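Local coordinates for CT009 (Chlamydia trachomatis, PDB 4GQM), which is of unknown function but carries a helix-turn-helix domain that probably binds DNA, and forms a sub-domain-swapped pair in this crystal, at the interface of chains A and B. Residues are numbered along the deposited sequence; one frame, centred on the assembly and turned at random. Chains: chain A/B, CT009.

Contact 1: the interface of chains A and B. Residues chain A 18, 22, 27, 29, 32, 36, 38, 43, 47; chain B 67, 70-71.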
# COMPACT_ATOMS: atom_id res chain seq x y z
N PHE A 18 14.02 8.07 -11.55
CA PHE A 18 13.65 6.68 -11.81
C PHE A 18 13.53 6.41 -13.30
O PHE A 18 14.12 5.45 -13.81
CB PHE A 18 12.34 6.32 -11.09
CG PHE A 18 12.49 6.10 -9.63
CD1 PHE A 18 13.01 4.91 -9.15
CD2 PHE A 18 12.00 6.99 -8.71
CE1 PHE A 18 13.09 4.69 -7.80
CE2 PHE A 18 12.10 6.74 -7.32
CZ PHE A 18 12.66 5.61 -6.89
N ARG A 22 15.79 3.79 -15.55
CA ARG A 22 15.12 2.71 -16.27
C ARG A 22 15.42 2.75 -17.77
O ARG A 22 15.72 1.72 -18.40
CB ARG A 22 13.60 2.77 -16.02
CG ARG A 22 12.84 1.69 -16.75
CD ARG A 22 11.36 1.73 -16.55
NE ARG A 22 10.73 3.00 -16.86
CZ ARG A 22 10.36 3.39 -18.07
NH1 ARG A 22 10.61 2.64 -19.15
NH2 ARG A 22 9.72 4.54 -18.21
N LEU A 27 14.72 -0.76 -20.27
CA LEU A 27 13.67 -1.59 -19.73
C LEU A 27 12.35 -0.86 -19.81
O LEU A 27 12.30 0.36 -19.64
CB LEU A 27 13.98 -1.89 -18.27
CG LEU A 27 15.26 -2.67 -18.02
CD1 LEU A 27 15.50 -2.80 -16.50
CD2 LEU A 27 15.20 -4.04 -18.73
N LEU A 29 8.40 -0.35 -18.20
CA LEU A 29 7.73 -0.45 -16.90
C LEU A 29 7.25 -1.88 -16.61
O LEU A 29 7.35 -2.36 -15.50
CB LEU A 29 6.55 0.52 -16.81
CG LEU A 29 6.98 1.98 -16.70
CD1 LEU A 29 5.81 2.91 -16.95
CD2 LEU A 29 7.61 2.25 -15.38
N VAL A 32 10.05 -3.92 -15.31
CA VAL A 32 10.33 -3.64 -13.91
C VAL A 32 9.30 -4.36 -13.04
O VAL A 32 9.63 -4.96 -12.01
CB VAL A 32 10.34 -2.13 -13.64
CG1 VAL A 32 10.54 -1.88 -12.18
CG2 VAL A 32 11.43 -1.45 -14.47
N THR A 36 10.34 -6.97 -10.02
CA THR A 36 10.18 -6.47 -8.67
C THR A 36 8.85 -6.88 -8.05
O THR A 36 8.69 -6.77 -6.84
CB THR A 36 10.23 -4.94 -8.62
OG1 THR A 36 9.12 -4.38 -9.34
CG2 THR A 36 11.54 -4.42 -9.23
N ILE A 38 6.38 -5.07 -8.15
CA ILE A 38 5.70 -3.84 -7.82
C ILE A 38 4.67 -3.60 -8.92
O ILE A 38 4.96 -3.65 -10.12
CB ILE A 38 6.67 -2.64 -7.81
CG1 ILE A 38 7.78 -2.86 -6.80
CG2 ILE A 38 5.92 -1.37 -7.51
CD1 ILE A 38 8.92 -1.89 -7.01
N LEU A 43 4.34 1.90 -10.18
CA LEU A 43 5.51 2.36 -10.91
C LEU A 43 5.17 3.59 -11.74
O LEU A 43 5.99 4.53 -11.81
CB LEU A 43 6.05 1.22 -11.81
CG LEU A 43 6.57 0.00 -11.07
CD1 LEU A 43 6.81 -1.13 -12.02
CD2 LEU A 43 7.83 0.32 -10.25
N GLU A 47 6.88 7.36 -11.40
CA GLU A 47 7.55 8.09 -12.48
C GLU A 47 6.86 9.39 -12.80
O GLU A 47 7.52 10.36 -13.19
CB GLU A 47 7.74 7.21 -13.71
CG GLU A 47 8.75 6.11 -13.49
CD GLU A 47 9.24 5.44 -14.74
OE1 GLU A 47 8.73 5.76 -15.84
OE2 GLU A 47 10.19 4.62 -14.63
N TYR B 67 12.09 -0.14 -5.97
CA TYR B 67 12.39 0.22 -7.35
C TYR B 67 13.83 0.73 -7.43
O TYR B 67 14.60 0.35 -8.31
CB TYR B 67 11.37 1.26 -7.81
CG TYR B 67 11.36 1.63 -9.28
CD1 TYR B 67 12.10 0.95 -10.21
CD2 TYR B 67 10.58 2.67 -9.73
CE1 TYR B 67 12.05 1.29 -11.55
CE2 TYR B 67 10.53 3.02 -11.07
CZ TYR B 67 11.28 2.32 -11.98
OH TYR B 67 11.27 2.61 -13.33
N PHE B 70 16.29 -2.12 -7.36
CA PHE B 70 16.31 -2.85 -8.62
C PHE B 70 17.18 -2.09 -9.62
O PHE B 70 17.87 -2.69 -10.43
CB PHE B 70 14.88 -3.02 -9.15
CG PHE B 70 14.84 -3.53 -10.54
CD1 PHE B 70 15.13 -4.87 -10.80
CD2 PHE B 70 14.59 -2.68 -11.59
CE1 PHE B 70 15.16 -5.33 -12.11
CE2 PHE B 70 14.62 -3.14 -12.89
CZ PHE B 70 14.88 -4.46 -13.14
N LEU B 71 17.16 -0.77 -9.57
CA LEU B 71 17.94 0.06 -10.47
C LEU B 71 19.34 0.37 -9.93
O LEU B 71 20.02 1.25 -10.45
CB LEU B 71 17.19 1.37 -10.73
CG LEU B 71 15.87 1.26 -11.50
CD1 LEU B 71 15.20 2.63 -11.54
CD2 LEU B 71 16.05 0.69 -12.90

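Contact 2: the interface of chains A and B. Residues chain A 7, 11, 51, 55; chain B 58, 85, 88.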
# COMPACT_ATOMS: atom_id res chain seq x y z
N VAL A 7 6.85 19.82 -2.44
CA VAL A 7 6.57 18.38 -2.50
C VAL A 7 6.34 17.94 -3.95
O VAL A 7 6.92 17.00 -4.43
CB VAL A 7 5.32 18.00 -1.64
CG1 VAL A 7 4.79 16.59 -1.96
CG2 VAL A 7 5.67 18.13 -0.14
N LEU A 11 8.60 15.50 -6.22
CA LEU A 11 8.08 14.22 -6.74
C LEU A 11 8.30 14.13 -8.24
O LEU A 11 8.62 13.05 -8.75
CB LEU A 11 6.59 14.09 -6.42
CG LEU A 11 6.30 13.75 -4.98
CD1 LEU A 11 4.81 13.89 -4.71
CD2 LEU A 11 6.75 12.33 -4.62
N LEU A 51 1.32 12.33 -6.26
CA LEU A 51 1.11 12.07 -4.84
C LEU A 51 -0.22 11.37 -4.58
O LEU A 51 -0.28 10.41 -3.80
CB LEU A 51 1.17 13.35 -4.02
CG LEU A 51 1.11 13.17 -2.52
CD1 LEU A 51 2.24 12.33 -1.98
CD2 LEU A 51 1.05 14.53 -1.78
N ILE A 55 -0.67 7.88 -2.46
CA ILE A 55 -1.15 7.93 -1.07
C ILE A 55 -2.62 7.60 -0.88
O ILE A 55 -3.03 7.18 0.19
CB ILE A 55 -0.96 9.35 -0.51
CG1 ILE A 55 0.52 9.71 -0.39
CG2 ILE A 55 -1.66 9.51 0.85
CD1 ILE A 55 1.29 8.80 0.58
N VAL B 58 3.77 3.01 4.88
CA VAL B 58 3.58 4.01 3.82
C VAL B 58 3.99 3.28 2.56
O VAL B 58 5.18 3.20 2.23
CB VAL B 58 4.40 5.29 4.05
CG1 VAL B 58 4.11 6.27 2.95
CG2 VAL B 58 4.07 5.85 5.41
N VAL B 85 9.60 15.23 0.29
CA VAL B 85 8.94 13.93 0.12
C VAL B 85 9.18 13.13 1.38
O VAL B 85 8.21 12.49 1.86
CB VAL B 85 9.51 13.21 -1.10
CG1 VAL B 85 8.98 11.75 -1.20
CG2 VAL B 85 9.15 13.94 -2.38
N ILE B 88 7.21 14.16 4.36
CA ILE B 88 5.81 13.77 4.28
C ILE B 88 5.61 12.28 4.47
O ILE B 88 4.60 11.88 5.03
CB ILE B 88 5.08 14.26 3.01
CG1 ILE B 88 5.64 13.57 1.78
CG2 ILE B 88 5.09 15.77 2.93
CD1 ILE B 88 4.66 13.57 0.64

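Contact 1: the interface of chains A and B
B:Tyr67 packs its ring between A:Leu43 and A:Phe18, in a helix-turn-helix domain that the two chains appear to build together, a worked example of how a helix, probably part of the exchanged sub-domain, is received by a partner. With CG anti to the backbone N (chi1 -171°), the ring leaves helix 59-70 of chain B and runs in among helices 2-24, 29-36 and 40-48 of chain A. On one face lies the CD2 methyl of A:Leu43, 3.9 Å from the ring centroid in a CH-pi contact. The opposite face takes the ring atom CD1 of A:Phe18, 3.4 Å from B:Tyr67 CD2 and offset toward the rim, the two aromatic side chains sliding past each other in opposite directions. A:Val32 crosses at about a right angle, its CG1 methyl 3.6 Å from B:Tyr67 CE1.

Further along helix 29-36, A:Thr36 sets its CG2 methyl 3.6 Å from B:Phe70 CB, while its OG1 hydroxyl turns back to bond to the carbonyl O of A:Val32. At the far end of the B:Phe70 ring, A:Leu27 CD1 meets CE2 tip to tip. B:Leu71 adds its two methyls beside A:Phe18 and A:Arg22.

The phenol reaches the polar rim, where B:Tyr67 OH donates to A:Glu47 OE2 at 2.6 Å, on the anti side of the carboxylate and 20° out of its plane. The syn lone pair of OE2 takes A:Arg22 NE at 2.8 Å, giving this oxygen two donors. A:Arg22 NH2 bonds to OE1, completing a side-on salt bridge, and NH1 reaches A:Leu27 O, an arrangement that would restrict rotation of the guanidinium and carboxylate.

Contact 2: the interface of chains A and B
B:Ile88, on the long helix 83-104 of chain B, meets A:Val7 and A:Leu51 from two different elements of chain A, showing how one branched side chain can join separate helices of a partner. The CG2 methyl lies 3.9 Å from A:Val7 CG2, the side chains reaching toward each other tip to tip. The CD1 methyl ends 3.8 Å from A:Leu51 CD1, also tip to tip, and passes A:Val7 CG1 at 4.0 Å. In B:Ile88, CG1 stands between the backbone N and the carbonyl carbon (chi1 67°), and with the chain extended at chi2 (157°) it carries CD1 to A:Leu51 and past A:Val7 CG1, while CG2 faces A:Val7 CG2.

Nearly one turn earlier on the same helix, B:Val85 packs obliquely against A:Leu11. Its CG2 methyl touches both branch and branch point, 3.7 Å from A:Leu11 CD2 and 3.9 Å from A:Leu11 CG. A:Val7 and A:Leu11 both belong to helix 2-24, one turn apart, and present neighbouring apolar side chains to the start of the partner's long helix.

Packing is looser toward A:Ile55, at the end of helix 51-55, and B:Val58, in the loop before helix 59-70. There the nearest approach is 4.5 Å, from A:Ile55 CD1 to B:Val58 CG1, and each residue buries 8 Å² against the other chain. Within this patch the contact is made by carbon atoms alone, with no polar pair between the chains, and its summed buried surface is a modest 114 Å². In the swapped pair it seats the C-terminal helix of one chain against the N-terminal helix and helix 51-55 of the other.

The centres of contact 1 and contact 2 lie about 18 Å apart, and both draw on helix 2-24 of chain A, whose two stretches receive different parts of chain B. Helix 59-70 and the residue after it supply contact 1, whereas contact 2 uses the loop residue before that helix and the long helix 83-104. Together they show the C-terminal portion of one chain laid along the N-terminal portion of the other, as expected for a sub-domain swap. Two-fold symmetry repeats both contacts with the chains exchanged. The structure alone does not show whether the swapped pair forms in the cell.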